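Local coordinates for protein PAN2-PAN3 deadenylation complex catalytic subunit pan2 (Neurospora crassa, PDB 4CZX) that probably acts as the catalytic subunit of a cytoplasmic deadenylase that shortens mRNA poly(A) tails, and is represented here by its N-terminal WD40 domain, at residues F158-R163 against D197-D203; Y283-Q287 against T311-G315; P286-H292 against L304-N310. One frame throughout, in Å; residues are numbered along the deposited sequence.

In the fold
All three interactions belong to the N-terminal WD40 beta-propeller. Interaction 1 comes first along the chain and joins two successive blades through their first strands, 156-161 and 194-200. Interactions 2 and 3 follow together and share Pro286 and Gln287. Both reach the last sheet, where strand 10-16 from the start of the chain pairs with strand 310-315 and closes the ring of blades. Their centres lie about 9 Å apart, and Tyr312 N of one probably bonds to Leu304 O of the other. Interaction 1 lies across the chain's centre, about 25 Å from interaction 2 and about 24 Å from interaction 3 between centres. One contact joins neighbouring blades; the other two build the closing blade.

Interaction 1: residues F158-R163 against D197-D203; sequences FLKMSR and DLDTSND
Phe158 lays one face of its ring over the backbone joining Asp197 to Leu198, with Leu198 N 4.3 Å above the ring plane and over its centre. A flat aromatic suits this place because it can cover a peptide group without needing a polar partner. Two residues on, Lys160 and Thr200 lie alongside each other, pointing opposite ways, Lys160 CG passing 3.6 Å from Thr200 CG2. The lysine chain is fully extended, CG anti to the backbone N (chi1 178°), and this reach carries NZ to 2.6 Å from Asp199 OD1. The hydrogen bond of this salt bridge uses the syn lone pair of that oxygen, while Asp199 OD2 accepts from Met251 N. Small hydroxyls come next: Ser162 OG lies 2.8 Å from Thr200 OG1, which bonds to Phe204 O. Arg163 meets the following turn edge-on. Its NE donates to Asn202 O at 2.7 Å, close to the guanidinium plane, and NH2 forms a salt bridge with Asp203 OD1 at 2.7 Å. The two charged planes are only 25° apart, although the hydrogen bond within that bridge is weak. Strands 158-161 and 197-200 run nearly parallel (7°) with axes 7.4 Å apart, so side chains fill the seam between two blades of the propeller. Leu198 and Thr200 also touch strand 165-169 in the blade of 156-161, and Asp197 salt-bridges Arg250 on strand 248-251 of the following sheet.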
loop_
_atom_site.group_PDB
_atom_site.type_symbol
_atom_site.label_atom_id
_atom_site.label_comp_id
_atom_site.label_asym_id
_atom_site.label_seq_id
_atom_site.Cartn_x
_atom_site.Cartn_y
_atom_site.Cartn_z
ATOM N N PHE A 158 -15.915 0.457 36.364
ATOM C CA PHE A 158 -14.629 0.242 37.044
ATOM C C PHE A 158 -14.663 -1.047 37.843
ATOM O O PHE A 158 -15.705 -1.413 38.408
ATOM C CB PHE A 158 -14.275 1.369 38.029
ATOM C CG PHE A 158 -14.078 2.708 37.399
ATOM C CD1 PHE A 158 -15.145 3.575 37.253
ATOM C CD2 PHE A 158 -12.823 3.124 36.996
ATOM C CE1 PHE A 158 -14.973 4.819 36.674
ATOM C CE2 PHE A 158 -12.648 4.371 36.423
ATOM C CZ PHE A 158 -13.720 5.221 36.271
ATOM N N LEU A 159 -13.502 -1.692 37.917
ATOM C CA LEU A 159 -13.261 -2.850 38.776
ATOM C C LEU A 159 -11.878 -2.705 39.384
ATOM O O LEU A 159 -10.935 -2.367 38.676
ATOM C CB LEU A 159 -13.340 -4.161 37.981
ATOM C CG LEU A 159 -14.678 -4.558 37.345
ATOM C CD1 LEU A 159 -14.482 -5.743 36.399
ATOM C CD2 LEU A 159 -15.662 -4.928 38.438
ATOM N N LYS A 160 -11.743 -2.941 40.687
ATOM C CA LYS A 160 -10.407 -3.044 41.270
ATOM C C LYS A 160 -10.410 -3.939 42.498
ATOM O O LYS A 160 -11.271 -3.824 43.377
ATOM C CB LYS A 160 -9.837 -1.658 41.617
ATOM C CG LYS A 160 -8.452 -1.728 42.289
ATOM C CD LYS A 160 -7.675 -0.418 42.175
ATOM C CE LYS A 160 -6.371 -0.458 42.991
ATOM N NZ LYS A 160 -5.562 0.787 42.800
ATOM N N MET A 161 -9.430 -4.837 42.535
ATOM C CA MET A 161 -9.242 -5.761 43.632
ATOM C C MET A 161 -8.371 -5.163 44.725
ATOM O O MET A 161 -7.274 -4.689 44.455
ATOM C CB MET A 161 -8.603 -7.055 43.105
ATOM C CG MET A 161 -8.253 -8.059 44.175
ATOM S SD MET A 161 -9.675 -8.666 45.105
ATOM C CE MET A 161 -8.830 -9.770 46.253
ATOM N N SER A 162 -8.879 -5.160 45.950
ATOM C CA SER A 162 -8.055 -4.863 47.116
ATOM C C SER A 162 -8.283 -5.978 48.112
ATOM O O SER A 162 -7.696 -7.054 47.989
ATOM C CB SER A 162 -8.392 -3.497 47.725
ATOM O OG SER A 162 -9.792 -3.336 47.924
ATOM N N ARG A 163 -9.141 -5.718 49.093
ATOM C CA ARG A 163 -9.616 -6.747 50.014
ATOM C C ARG A 163 -10.717 -7.552 49.321
ATOM O O ARG A 163 -10.834 -8.763 49.501
ATOM C CB ARG A 163 -10.136 -6.113 51.309
ATOM C CG ARG A 163 -10.486 -7.122 52.393
ATOM C CD ARG A 163 -11.117 -6.463 53.625
ATOM N NE ARG A 163 -10.279 -5.420 54.214
ATOM C CZ ARG A 163 -9.592 -5.557 55.344
ATOM N NH1 ARG A 163 -9.635 -6.702 56.015
ATOM N NH2 ARG A 163 -8.861 -4.547 55.804
ATOM N N ASP A 197 -14.486 8.076 38.796
ATOM C CA ASP A 197 -13.237 7.472 39.251
ATOM C C ASP A 197 -13.466 6.644 40.509
ATOM O O ASP A 197 -14.308 6.975 41.350
ATOM C CB ASP A 197 -12.178 8.549 39.527
ATOM C CG ASP A 197 -10.740 8.005 39.427
ATOM O OD1 ASP A 197 -10.571 6.783 39.239
ATOM O OD2 ASP A 197 -9.783 8.807 39.516
ATOM N N LEU A 198 -12.690 5.574 40.642
ATOM C CA LEU A 198 -12.721 4.728 41.825
ATOM C C LEU A 198 -11.301 4.267 42.137
ATOM O O LEU A 198 -10.565 3.872 41.237
ATOM C CB LEU A 198 -13.648 3.515 41.616
ATOM C CG LEU A 198 -13.736 2.534 42.808
ATOM C CD1 LEU A 198 -15.109 1.876 42.911
ATOM C CD2 LEU A 198 -12.653 1.450 42.772
ATOM N N ASP A 199 -10.922 4.325 43.408
ATOM C CA ASP A 199 -9.703 3.658 43.859
ATOM C C ASP A 199 -10.005 2.962 45.168
ATOM O O ASP A 199 -11.001 3.267 45.830
ATOM C CB ASP A 199 -8.534 4.640 44.018
ATOM C CG ASP A 199 -7.176 3.930 44.007
ATOM O OD1 ASP A 199 -7.143 2.749 43.605
ATOM O OD2 ASP A 199 -6.163 4.545 44.394
ATOM N N THR A 200 -9.148 2.020 45.551
ATOM C CA THR A 200 -9.365 1.300 46.785
ATOM C C THR A 200 -8.045 0.759 47.321
ATOM O O THR A 200 -7.159 0.407 46.549
ATOM C CB THR A 200 -10.396 0.144 46.590
ATOM O OG1 THR A 200 -10.478 -0.638 47.785
ATOM C CG2 THR A 200 -10.004 -0.767 45.425
ATOM N N SER A 201 -7.931 0.758 48.646
ATOM C CA SER A 201 -6.867 0.087 49.381
ATOM C C SER A 201 -7.527 -1.057 50.128
ATOM O O SER A 201 -8.739 -1.240 50.014
ATOM C CB SER A 201 -6.178 1.046 50.347
ATOM O OG SER A 201 -7.084 1.498 51.349
ATOM N N ASN A 202 -6.768 -1.817 50.912
ATOM C CA ASN A 202 -7.382 -2.916 51.645
ATOM C C ASN A 202 -8.389 -2.392 52.676
ATOM O O ASN A 202 -9.272 -3.132 53.102
ATOM C CB ASN A 202 -6.316 -3.805 52.336
ATOM C CG ASN A 202 -5.501 -4.626 51.337
ATOM O OD1 ASN A 202 -5.971 -4.950 50.239
ATOM N ND2 ASN A 202 -4.270 -4.963 51.713
ATOM N N ASP A 203 -8.275 -1.120 53.062
ATOM C CA ASP A 203 -9.153 -0.573 54.102
ATOM C C ASP A 203 -10.230 0.410 53.620
ATOM O O ASP A 203 -11.177 0.695 54.363
ATOM C CB ASP A 203 -8.327 0.121 55.185
ATOM C CG ASP A 203 -7.435 -0.841 55.941
ATOM O OD1 ASP A 203 -7.727 -2.061 55.952
ATOM O OD2 ASP A 203 -6.445 -0.363 56.531
#

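Interaction 2: residues Y283-Q287 against T311-G315; sequences YTQPQ and TYVWG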
loop_
_atom_site.group_PDB
_atom_site.type_symbol
_atom_site.label_atom_id
_atom_site.label_comp_id
_atom_site.label_asym_id
_atom_site.label_seq_id
_atom_site.Cartn_x
_atom_site.Cartn_y
_atom_site.Cartn_z
ATOM N N TYR A 283 -1.064 23.058 43.114
ATOM C CA TYR A 283 -1.666 23.338 41.830
ATOM C C TYR A 283 -0.753 22.832 40.730
ATOM O O TYR A 283 0.469 22.771 40.896
ATOM C CB TYR A 283 -1.935 24.834 41.675
ATOM C CG TYR A 283 -2.862 25.401 42.729
ATOM C CD1 TYR A 283 -4.241 25.305 42.593
ATOM C CD2 TYR A 283 -2.359 26.039 43.855
ATOM C CE1 TYR A 283 -5.093 25.825 43.551
ATOM C CE2 TYR A 283 -3.200 26.561 44.817
ATOM C CZ TYR A 283 -4.567 26.452 44.661
ATOM O OH TYR A 283 -5.410 26.970 45.618
ATOM N N THR A 284 -1.360 22.432 39.624
ATOM C CA THR A 284 -0.620 22.071 38.428
ATOM C C THR A 284 -1.065 23.040 37.342
ATOM O O THR A 284 -1.991 23.822 37.558
ATOM C CB THR A 284 -0.869 20.614 38.014
ATOM O OG1 THR A 284 -2.270 20.406 37.817
ATOM C CG2 THR A 284 -0.383 19.660 39.110
ATOM N N GLN A 285 -0.411 23.023 36.186
ATOM C CA GLN A 285 -0.764 23.995 35.151
ATOM C C GLN A 285 -1.192 23.315 33.876
ATOM O O GLN A 285 -0.534 23.471 32.849
ATOM C CB GLN A 285 0.413 24.926 34.855
ATOM C CG GLN A 285 1.283 25.244 36.058
ATOM C CD GLN A 285 0.531 25.983 37.144
ATOM O OE1 GLN A 285 -0.478 26.641 36.883
ATOM N NE2 GLN A 285 1.018 25.875 38.375
ATOM N N PRO A 286 -2.287 22.543 33.927
ATOM C CA PRO A 286 -2.670 21.854 32.691
ATOM C C PRO A 286 -3.118 22.852 31.629
ATOM O O PRO A 286 -3.730 23.865 31.961
ATOM C CB PRO A 286 -3.823 20.949 33.134
ATOM C CG PRO A 286 -4.412 21.634 34.322
ATOM C CD PRO A 286 -3.294 22.391 34.992
ATOM N N GLN A 287 -2.784 22.589 30.372
ATOM C CA GLN A 287 -3.229 23.450 29.290
ATOM C C GLN A 287 -4.743 23.343 29.157
ATOM O O GLN A 287 -5.435 24.344 29.006
ATOM C CB GLN A 287 -2.542 23.082 27.970
ATOM C CG GLN A 287 -2.960 23.965 26.803
ATOM C CD GLN A 287 -2.311 23.574 25.486
ATOM O OE1 GLN A 287 -1.650 22.535 25.377
ATOM N NE2 GLN A 287 -2.500 24.411 24.472
ATOM N N THR A 311 0.103 14.971 28.709
ATOM C CA THR A 311 0.223 14.252 29.971
ATOM C C THR A 311 1.435 14.782 30.720
ATOM O O THR A 311 2.527 14.876 30.156
ATOM C CB THR A 311 0.351 12.741 29.775
ATOM O OG1 THR A 311 -0.874 12.233 29.238
ATOM C CG2 THR A 311 0.625 12.046 31.111
ATOM N N TYR A 312 1.217 15.141 31.986
ATOM C CA TYR A 312 2.227 15.756 32.834
ATOM C C TYR A 312 2.608 14.827 33.968
ATOM O O TYR A 312 1.770 14.081 34.470
ATOM C CB TYR A 312 1.726 17.065 33.445
ATOM C CG TYR A 312 1.183 18.081 32.476
ATOM C CD1 TYR A 312 -0.140 18.033 32.059
ATOM C CD2 TYR A 312 1.979 19.113 32.007
ATOM C CE1 TYR A 312 -0.650 18.973 31.184
ATOM C CE2 TYR A 312 1.480 20.061 31.134
ATOM C CZ TYR A 312 0.163 19.984 30.722
ATOM O OH TYR A 312 -0.339 20.917 29.844
ATOM N N VAL A 313 3.867 14.883 34.381
ATOM C CA VAL A 313 4.276 14.241 35.625
ATOM C C VAL A 313 4.740 15.314 36.587
ATOM O O VAL A 313 5.574 16.150 36.241
ATOM C CB VAL A 313 5.390 13.202 35.411
ATOM C CG1 VAL A 313 6.026 12.797 36.751
ATOM C CG2 VAL A 313 4.833 11.985 34.710
ATOM N N TRP A 314 4.175 15.293 37.793
ATOM C CA TRP A 314 4.534 16.226 38.847
ATOM C C TRP A 314 5.085 15.462 40.040
ATOM O O TRP A 314 4.792 14.277 40.224
ATOM C CB TRP A 314 3.327 17.067 39.277
ATOM C CG TRP A 314 2.955 18.173 38.318
ATOM C CD1 TRP A 314 2.346 18.039 37.104
ATOM C CD2 TRP A 314 3.157 19.578 38.512
ATOM N NE1 TRP A 314 2.162 19.275 36.527
ATOM C CE2 TRP A 314 2.653 20.236 37.372
ATOM C CE3 TRP A 314 3.716 20.345 39.541
ATOM C CZ2 TRP A 314 2.695 21.624 37.231
ATOM C CZ3 TRP A 314 3.760 21.722 39.398
ATOM C CH2 TRP A 314 3.251 22.347 38.253
ATOM N N GLY A 315 5.880 16.150 40.850
ATOM C CA GLY A 315 6.487 15.541 42.019
ATOM C C GLY A 315 7.633 16.388 42.527
ATOM O O GLY A 315 7.794 17.539 42.117
HETATM O O HOH W 1 1.181 20.899 34.492
#
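Gln285 N and Trp314 NE1 both donate to one water, whose oxygen is 3.1 Å from the first and 2.8 Å from the second. The water lies in the indole plane at its edge and 3.2 Å above the plane of the Tyr312 ring, towards the rim. Tyr312 OH serves the same loop directly: Gln287 N donates to it at 3.0 Å, in a fairly straight bond (150°), and the hydroxyl also has a weak bond to Asp306 OD2. Beside this bond Pro286 CB packs against Tyr312 CE1 at 4.2 Å. Thr284 covers a face of Trp314. Its methyl CG2 is anti to the carbonyl carbon and stands 3.5 Å from the centroid of the five-membered ring, only 6° off the normal, a CH-pi contact. Threonine suits the place because OG1, on its other branch, bonds to Gly266 O. Replacing Trp314 by a leucine would probably leave the Thr284 methyl without its aromatic face and the water without one of its two donors. Trp9 also stacks on the indole. A loop lacking backbone pairing to strand 311-315 is therefore fastened by aromatic side chains that offer both apolar faces and polar edges.

Interaction 3: residues P286-H292 against L304-N310; sequences PQGVVLH and LADNKHN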
loop_
_atom_site.group_PDB
_atom_site.type_symbol
_atom_site.label_atom_id
_atom_site.label_comp_id
_atom_site.label_asym_id
_atom_site.label_seq_id
_atom_site.Cartn_x
_atom_site.Cartn_y
_atom_site.Cartn_z
ATOM N N PRO A 286 -2.287 22.543 33.927
ATOM C CA PRO A 286 -2.670 21.854 32.691
ATOM C C PRO A 286 -3.118 22.852 31.629
ATOM O O PRO A 286 -3.730 23.865 31.961
ATOM C CB PRO A 286 -3.823 20.949 33.134
ATOM C CG PRO A 286 -4.412 21.634 34.322
ATOM C CD PRO A 286 -3.294 22.391 34.992
ATOM N N GLN A 287 -2.784 22.589 30.372
ATOM C CA GLN A 287 -3.229 23.450 29.290
ATOM C C GLN A 287 -4.743 23.343 29.157
ATOM O O GLN A 287 -5.435 24.344 29.006
ATOM C CB GLN A 287 -2.542 23.082 27.970
ATOM C CG GLN A 287 -2.960 23.965 26.803
ATOM C CD GLN A 287 -2.311 23.574 25.486
ATOM O OE1 GLN A 287 -1.650 22.535 25.377
ATOM N NE2 GLN A 287 -2.500 24.411 24.472
ATOM N N GLY A 288 -5.259 22.122 29.233
ATOM C CA GLY A 288 -6.686 21.904 29.101
ATOM C C GLY A 288 -7.341 21.414 30.374
ATOM O O GLY A 288 -6.796 21.567 31.467
ATOM N N VAL A 289 -8.524 20.829 30.220
ATOM C CA VAL A 289 -9.262 20.234 31.325
ATOM C C VAL A 289 -8.648 18.877 31.670
ATOM O O VAL A 289 -8.405 18.070 30.778
ATOM C CB VAL A 289 -10.740 20.048 30.964
ATOM C CG1 VAL A 289 -11.477 19.333 32.075
ATOM C CG2 VAL A 289 -11.388 21.400 30.650
ATOM N N VAL A 290 -8.387 18.626 32.950
ATOM C CA VAL A 290 -7.811 17.343 33.350
ATOM C C VAL A 290 -8.842 16.240 33.130
ATOM O O VAL A 290 -10.003 16.385 33.522
ATOM C CB VAL A 290 -7.344 17.347 34.828
ATOM C CG1 VAL A 290 -6.778 15.988 35.205
ATOM C CG2 VAL A 290 -6.309 18.430 35.048
ATOM N N LEU A 291 -8.420 15.162 32.469
ATOM C CA LEU A 291 -9.299 14.030 32.157
ATOM C C LEU A 291 -8.920 12.736 32.866
ATOM O O LEU A 291 -9.780 11.881 33.099
ATOM C CB LEU A 291 -9.302 13.751 30.654
ATOM C CG LEU A 291 -9.960 14.789 29.750
ATOM C CD1 LEU A 291 -9.902 14.291 28.321
ATOM C CD2 LEU A 291 -11.397 15.054 30.172
ATOM N N HIS A 292 -7.626 12.562 33.142
ATOM C CA HIS A 292 -7.143 11.347 33.804
ATOM C C HIS A 292 -6.030 11.655 34.780
ATOM O O HIS A 292 -5.312 12.646 34.636
ATOM C CB HIS A 292 -6.648 10.302 32.780
ATOM C CG HIS A 292 -7.592 10.084 31.645
ATOM N ND1 HIS A 292 -8.760 9.364 31.774
ATOM C CD2 HIS A 292 -7.537 10.493 30.355
ATOM C CE1 HIS A 292 -9.407 9.376 30.620
ATOM N NE2 HIS A 292 -8.680 10.042 29.738
ATOM N N LEU A 304 -1.057 13.464 35.201
ATOM C CA LEU A 304 -2.335 14.062 34.838
ATOM C C LEU A 304 -2.415 14.225 33.324
ATOM O O LEU A 304 -1.501 14.785 32.717
ATOM C CB LEU A 304 -2.516 15.428 35.507
ATOM C CG LEU A 304 -2.542 15.558 37.032
ATOM C CD1 LEU A 304 -1.135 15.577 37.630
ATOM C CD2 LEU A 304 -3.298 16.812 37.425
ATOM N N ALA A 305 -3.489 13.737 32.709
ATOM C CA ALA A 305 -3.672 13.942 31.277
ATOM C C ALA A 305 -4.813 14.916 31.057
ATOM O O ALA A 305 -5.820 14.846 31.766
ATOM C CB ALA A 305 -3.948 12.620 30.558
ATOM N N ASP A 306 -4.657 15.828 30.092
ATOM C CA ASP A 306 -5.689 16.836 29.858
ATOM C C ASP A 306 -6.337 16.690 28.486
ATOM O O ASP A 306 -5.891 15.893 27.653
ATOM C CB ASP A 306 -5.134 18.265 30.052
ATOM C CG ASP A 306 -4.151 18.710 28.959
ATOM O OD1 ASP A 306 -4.105 18.132 27.851
ATOM O OD2 ASP A 306 -3.413 19.685 29.219
ATOM N N ASN A 307 -7.389 17.469 28.243
ATOM C CA ASN A 307 -8.137 17.286 27.008
ATOM C C ASN A 307 -7.462 17.972 25.824
ATOM O O ASN A 307 -7.986 17.950 24.715
ATOM C CB ASN A 307 -9.580 17.776 27.178
ATOM C CG ASN A 307 -9.687 19.274 27.263
ATOM O OD1 ASN A 307 -8.732 19.963 27.610
ATOM N ND2 ASN A 307 -10.861 19.794 26.936
ATOM N N LYS A 308 -6.295 18.568 26.061
ATOM C CA LYS A 308 -5.483 19.144 24.985
ATOM C C LYS A 308 -4.354 18.190 24.557
ATOM O O LYS A 308 -3.403 18.604 23.887
ATOM C CB LYS A 308 -4.889 20.488 25.420
ATOM C CG LYS A 308 -5.927 21.603 25.680
ATOM C CD LYS A 308 -6.936 21.747 24.551
ATOM C CE LYS A 308 -7.886 22.931 24.799
ATOM N NZ LYS A 308 -8.556 22.866 26.139
ATOM N N HIS A 309 -4.482 16.927 24.967
ATOM C CA HIS A 309 -3.561 15.822 24.634
ATOM C C HIS A 309 -2.244 15.814 25.433
ATOM O O HIS A 309 -1.335 15.042 25.122
ATOM C CB HIS A 309 -3.231 15.807 23.127
ATOM C CG HIS A 309 -4.417 15.582 22.237
ATOM N ND1 HIS A 309 -4.365 14.764 21.129
ATOM C CD2 HIS A 309 -5.675 16.086 22.273
ATOM C CE1 HIS A 309 -5.542 14.759 20.529
ATOM N NE2 HIS A 309 -6.354 15.555 21.201
ATOM N N ASN A 310 -2.131 16.642 26.467
ATOM C CA ASN A 310 -0.911 16.629 27.271
ATOM C C ASN A 310 -1.002 15.648 28.416
ATOM O O ASN A 310 -2.056 15.502 29.026
ATOM C CB ASN A 310 -0.606 18.010 27.850
ATOM C CG ASN A 310 -0.602 19.092 26.805
ATOM O OD1 ASN A 310 0.267 19.119 25.934
ATOM N ND2 ASN A 310 -1.573 20.004 26.887
#
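His292 turns the edge of its imidazole to the methyl of Ala305, and Leu291 CB lies over one face of the ring, towards its rim. The amides of Gln287 and Asn310 are nearly coplanar, 24° apart, and Asn310 ND2 donates to Gln287 OE1 at 2.9 Å and to Asp306 OD2 on the syn lone pair. Gly288 N, 3.1 Å away, meets that carboxylate oxygen from above the plane. Asp306 OD1 receives Lys308 N and Asn310 N from opposite faces, the first bond making an Asx turn. The short aspartate suits this, its CG between backbone N and carbonyl carbon (chi1 70°) bringing OD1 over the turn and OD2 towards Gly288. Asn307 OD1 is met on opposite faces, by Lys308 NZ and by Val289 N at 2.8 Å. Gly288 fits because a CB there would collide with that oxygen. Leu291 N (2.7 Å) and His292 N (3.2 Å) both donate to Ala305 O, a classic beta bulge. The contact lies at the open end of hairpin 290-295/302-306, where a type I turn from Asp306 leads to strand 310-315. His292 and Ala305 pack on Ile33 of strand 32-35 in the next blade, and His292 NE2 bonds to Ala30 O, just before it.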